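Long-range contact in activator of Hsp90 ATPase homologue 1/2-like C-terminal domain-containing protein (Rhodobacter sphaeroides, PDB 3PU2), which is of unknown function but belongs to the AHA1 family, whose namesake stimulates the Hsp90 ATPase, and has the fold of the SRPBCC superfamily: residues T13-T24 against E114-Y125. Numbering follows the deposited sequence.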
loop_
_atom_site.group_PDB
_atom_site.type_symbol
_atom_site.label_atom_id
_atom_site.label_comp_id
_atom_site.label_asym_id
_atom_site.label_seq_id
_atom_site.Cartn_x
_atom_site.Cartn_y
_atom_site.Cartn_z
ATOM N N THR A 13 17.780 2.018 4.572
ATOM C CA THR A 13 17.143 1.615 3.328
ATOM C C THR A 13 15.773 1.019 3.597
ATOM O O THR A 13 15.233 0.316 2.748
ATOM C CB THR A 13 17.967 0.543 2.562
ATOM O OG1 THR A 13 17.954 -0.688 3.299
ATOM C CG2 THR A 13 19.416 0.998 2.351
ATOM N N ARG A 14 15.196 1.314 4.759
ATOM C CA ARG A 14 13.900 0.749 5.116
ATOM C C ARG A 14 12.958 1.777 5.747
ATOM O O ARG A 14 13.368 2.532 6.625
ATOM C CB ARG A 14 14.143 -0.409 6.084
ATOM C CG ARG A 14 12.933 -1.203 6.494
ATOM C CD ARG A 14 13.288 -2.117 7.654
ATOM N NE ARG A 14 12.167 -2.941 8.096
ATOM C CZ ARG A 14 11.648 -3.932 7.381
ATOM N NH1 ARG A 14 12.154 -4.214 6.192
ATOM N NH2 ARG A 14 10.637 -4.653 7.858
ATOM N N LEU A 15 11.707 1.815 5.291
ATOM C CA LEU A 15 10.715 2.741 5.843
ATOM C C LEU A 15 9.589 1.950 6.472
ATOM O O LEU A 15 9.111 0.975 5.899
ATOM C CB LEU A 15 10.159 3.678 4.763
ATOM C CG LEU A 15 11.053 4.882 4.442
ATOM C CD1 LEU A 15 10.516 5.641 3.236
ATOM C CD2 LEU A 15 11.127 5.783 5.649
ATOM N N GLU A 16 9.173 2.371 7.659
ATOM C CA GLU A 16 8.121 1.673 8.379
ATOM C C GLU A 16 6.928 2.574 8.673
ATOM O O GLU A 16 7.084 3.775 8.866
ATOM C CB GLU A 16 8.699 1.104 9.681
ATOM C CG GLU A 16 9.709 -0.036 9.474
ATOM C CD GLU A 16 10.599 -0.292 10.689
ATOM O OE1 GLU A 16 10.125 -0.135 11.837
ATOM O OE2 GLU A 16 11.775 -0.668 10.491
ATOM N N PHE A 17 5.736 1.987 8.687
ATOM C CA PHE A 17 4.508 2.733 8.960
ATOM C C PHE A 17 3.557 1.800 9.697
ATOM O O PHE A 17 3.617 0.582 9.525
ATOM C CB PHE A 17 3.831 3.196 7.658
ATOM C CG PHE A 17 4.715 4.015 6.760
ATOM C CD1 PHE A 17 4.831 5.382 6.929
ATOM C CD2 PHE A 17 5.442 3.406 5.742
ATOM C CE1 PHE A 17 5.655 6.139 6.098
ATOM C CE2 PHE A 17 6.272 4.156 4.904
ATOM C CZ PHE A 17 6.376 5.524 5.085
ATOM N N ARG A 18 2.687 2.377 10.515
ATOM C CA ARG A 18 1.707 1.612 11.273
ATOM C C ARG A 18 0.441 2.449 11.356
ATOM O O ARG A 18 0.502 3.665 11.522
ATOM C CB ARG A 18 2.229 1.311 12.683
ATOM C CG ARG A 18 3.508 0.478 12.719
ATOM C CD ARG A 18 3.764 -0.107 14.099
ATOM N NE ARG A 18 4.090 0.916 15.088
ATOM C CZ ARG A 18 4.321 0.666 16.374
ATOM N NH1 ARG A 18 4.260 -0.578 16.831
ATOM N NH2 ARG A 18 4.623 1.659 17.200
ATOM N N ARG A 19 -0.708 1.803 11.246
ATOM C CA ARG A 19 -1.967 2.522 11.296
ATOM C C ARG A 19 -3.102 1.629 11.789
ATOM O O ARG A 19 -3.193 0.462 11.419
ATOM C CB ARG A 19 -2.281 3.065 9.900
ATOM C CG ARG A 19 -3.694 3.604 9.701
ATOM C CD ARG A 19 -3.844 5.093 10.023
ATOM N NE ARG A 19 -4.797 5.692 9.094
ATOM C CZ ARG A 19 -5.968 6.222 9.420
ATOM N NH1 ARG A 19 -6.369 6.252 10.685
ATOM N NH2 ARG A 19 -6.743 6.716 8.467
ATOM N N HIS A 20 -3.966 2.187 12.630
ATOM C CA HIS A 20 -5.098 1.448 13.166
ATOM C C HIS A 20 -6.284 1.551 12.213
ATOM O O HIS A 20 -6.464 2.557 11.532
ATOM C CB HIS A 20 -5.490 2.017 14.524
ATOM C CG HIS A 20 -6.599 1.268 15.192
ATOM N ND1 HIS A 20 -6.437 -0.002 15.699
ATOM C CD2 HIS A 20 -7.886 1.610 15.431
ATOM C CE1 HIS A 20 -7.579 -0.412 16.224
ATOM N NE2 HIS A 20 -8.473 0.547 16.074
ATOM N N PHE A 21 -7.095 0.506 12.170
ATOM C CA PHE A 21 -8.253 0.469 11.293
ATOM C C PHE A 21 -9.375 -0.225 12.047
ATOM O O PHE A 21 -9.165 -1.272 12.660
ATOM C CB PHE A 21 -7.938 -0.320 10.006
ATOM C CG PHE A 21 -7.156 0.455 8.975
ATOM C CD1 PHE A 21 -7.762 1.467 8.233
ATOM C CD2 PHE A 21 -5.810 0.192 8.760
ATOM C CE1 PHE A 21 -7.034 2.207 7.296
ATOM C CE2 PHE A 21 -5.078 0.928 7.830
ATOM C CZ PHE A 21 -5.694 1.937 7.100
ATOM N N ALA A 22 -10.570 0.353 11.986
ATOM C CA ALA A 22 -11.723 -0.207 12.669
ATOM C C ALA A 22 -12.401 -1.293 11.841
ATOM O O ALA A 22 -13.438 -1.051 11.226
ATOM C CB ALA A 22 -12.718 0.903 12.990
ATOM N N ALA A 23 -11.819 -2.489 11.831
ATOM C CA ALA A 23 -12.381 -3.605 11.079
ATOM C C ALA A 23 -11.612 -4.891 11.358
ATOM O O ALA A 23 -10.456 -4.855 11.757
ATOM C CB ALA A 23 -12.356 -3.297 9.594
ATOM N N THR A 24 -12.258 -6.032 11.154
ATOM C CA THR A 24 -11.601 -7.310 11.395
ATOM C C THR A 24 -10.577 -7.530 10.293
ATOM O O THR A 24 -10.829 -7.216 9.129
ATOM C CB THR A 24 -12.601 -8.475 11.367
ATOM O OG1 THR A 24 -13.022 -8.713 10.020
ATOM C CG2 THR A 24 -13.817 -8.148 12.216
ATOM N N GLU A 114 -6.846 -4.113 20.019
ATOM C CA GLU A 114 -8.143 -3.759 20.574
ATOM C C GLU A 114 -8.678 -2.561 19.807
ATOM O O GLU A 114 -7.998 -1.542 19.677
ATOM C CB GLU A 114 -8.032 -3.413 22.055
ATOM C CG GLU A 114 -9.361 -3.518 22.782
ATOM C CD GLU A 114 -9.606 -2.365 23.733
ATOM O OE1 GLU A 114 -9.703 -1.214 23.256
ATOM O OE2 GLU A 114 -9.703 -2.609 24.955
ATOM N N GLY A 115 -9.898 -2.692 19.295
ATOM C CA GLY A 115 -10.506 -1.619 18.529
ATOM C C GLY A 115 -10.760 -2.054 17.096
ATOM O O GLY A 115 -11.760 -1.661 16.484
ATOM N N GLY A 116 -9.848 -2.873 16.568
ATOM C CA GLY A 116 -9.966 -3.377 15.208
ATOM C C GLY A 116 -8.646 -4.041 14.841
ATOM O O GLY A 116 -8.244 -5.022 15.465
ATOM N N THR A 117 -7.972 -3.507 13.824
ATOM C CA THR A 117 -6.762 -4.109 13.260
ATOM C C THR A 117 -5.660 -3.057 13.154
ATOM O O THR A 117 -5.933 -1.866 13.038
ATOM C CB THR A 117 -7.018 -4.674 11.822
ATOM O OG1 THR A 117 -8.008 -5.708 11.869
ATOM C CG2 THR A 117 -5.737 -5.248 11.227
ATOM N N GLU A 118 -4.411 -3.493 13.216
ATOM C CA GLU A 118 -3.303 -2.570 13.057
ATOM C C GLU A 118 -2.539 -3.031 11.829
ATOM O O GLU A 118 -2.181 -4.202 11.725
ATOM C CB GLU A 118 -2.364 -2.587 14.261
ATOM C CG GLU A 118 -1.080 -1.806 14.001
ATOM C CD GLU A 118 -0.160 -1.760 15.198
ATOM O OE1 GLU A 118 -0.256 -2.675 16.044
ATOM O OE2 GLU A 118 0.664 -0.822 15.285
ATOM N N LEU A 119 -2.303 -2.116 10.896
ATOM C CA LEU A 119 -1.569 -2.449 9.683
ATOM C C LEU A 119 -0.144 -1.966 9.805
ATOM O O LEU A 119 0.103 -0.764 9.938
ATOM C CB LEU A 119 -2.202 -1.800 8.450
ATOM C CG LEU A 119 -1.441 -1.946 7.121
ATOM C CD1 LEU A 119 -1.340 -3.407 6.746
ATOM C CD2 LEU A 119 -2.155 -1.200 6.016
ATOM N N ALA A 120 0.787 -2.913 9.787
ATOM C CA ALA A 120 2.206 -2.593 9.853
ATOM C C ALA A 120 2.736 -2.780 8.432
ATOM O O ALA A 120 2.572 -3.848 7.830
ATOM C CB ALA A 120 2.918 -3.523 10.815
HETATM N N MSE A 121 3.351 -1.729 7.896
HETATM C CA MSE A 121 3.888 -1.762 6.551
HETATM C C MSE A 121 5.349 -1.347 6.519
HETATM O O MSE A 121 5.752 -0.410 7.202
HETATM C CB MSE A 121 3.069 -0.842 5.650
HETATM C CG MSE A 121 3.679 -0.665 4.268
HETATM SE SE MSE A 121 2.528 0.214 3.008
HETATM C CE MSE A 121 3.784 1.523 2.360
ATOM N N ALA A 122 6.137 -2.052 5.713
ATOM C CA ALA A 122 7.560 -1.767 5.567
ATOM C C ALA A 122 7.952 -1.838 4.095
ATOM O O ALA A 122 7.457 -2.693 3.338
ATOM C CB ALA A 122 8.370 -2.764 6.343
ATOM N N VAL A 123 8.851 -0.945 3.695
ATOM C CA VAL A 123 9.304 -0.900 2.320
ATOM C C VAL A 123 10.822 -0.910 2.336
ATOM O O VAL A 123 11.437 -0.005 2.900
ATOM C CB VAL A 123 8.797 0.385 1.611
ATOM C CG1 VAL A 123 9.177 0.366 0.147
ATOM C CG2 VAL A 123 7.302 0.485 1.746
ATOM N N ASP A 124 11.423 -1.947 1.756
ATOM C CA ASP A 124 12.875 -2.030 1.701
ATOM C C ASP A 124 13.272 -1.490 0.341
ATOM O O ASP A 124 12.746 -1.931 -0.680
ATOM C CB ASP A 124 13.365 -3.476 1.832
ATOM C CG ASP A 124 13.188 -4.034 3.230
ATOM O OD1 ASP A 124 13.612 -3.364 4.202
ATOM O OD2 ASP A 124 12.637 -5.154 3.348
ATOM N N TYR A 125 14.199 -0.541 0.336
ATOM C CA TYR A 125 14.681 0.094 -0.885
ATOM C C TYR A 125 16.021 -0.458 -1.368
ATOM O O TYR A 125 16.738 -1.122 -0.617
ATOM C CB TYR A 125 14.764 1.608 -0.656
ATOM C CG TYR A 125 13.400 2.236 -0.465
ATOM C CD1 TYR A 125 12.602 2.574 -1.568
ATOM C CD2 TYR A 125 12.862 2.415 0.807
ATOM C CE1 TYR A 125 11.306 3.064 -1.407
ATOM C CE2 TYR A 125 11.558 2.903 0.976
ATOM C CZ TYR A 125 10.796 3.215 -0.139
ATOM O OH TYR A 125 9.500 3.608 0.007
#
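An antiparallel strand pair from the curved sheet of the SRPBCC (Bet v 1-like) fold joins strand 14-21 to strand 116-124. Their axes approach to 4.6 Å at 165°, and the hydrogen-bonded pairs Leu15 with Val123, Phe17 with Met121, Arg19 with Leu119 and Phe21 with Thr117 fix the register. A further hydrogen bond, Tyr125 N to Thr13 O (2.8 Å), extends the ladder at one end. Near the other, Thr117 OG1 donates to Ala23 O at 2.6 Å, tying down the chain after the inverse gamma turn centred on Ala22.

On the face bearing Arg14, Glu16 and Arg18, Arg14 holds CG opposite its backbone N (chi1 -175°), and the chain, extended as far as NE, runs alongside Asp124. In their salt bridge Arg14 NH1 meets Asp124 OD1 on its syn side at 2.6 Å, the oxygen lying close to the guanidinium plane; the N-H...O angle is only 135°, so the bond is bent. Ala122 CB lies over one guanidinium face, toward its rim. A leucine in place of Arg14 would probably leave the Asp124 carboxylate without its cationic mate and take away the flat group that the Ala122 methyl packs against. Arg18 and Glu118 make a long ion pair based on charge alone.

The opposite face is largely apolar, with Leu15, Phe17, Phe21, Leu119, Met121 and Val123. Leu15 CD1 reaches within 3.7 Å of Tyr125 CE2, just past the strand end, and Leu119 CB lies 4.0 Å from Phe21 CE2, at the ring edge. Over this face Phe21 packs edge-to-face with Tyr147 of helix 139-156, Arg19 forms a salt bridge with Asp151, and Leu119 touches helix 25-33, while strands 6-7 and 104-113 flank the pair.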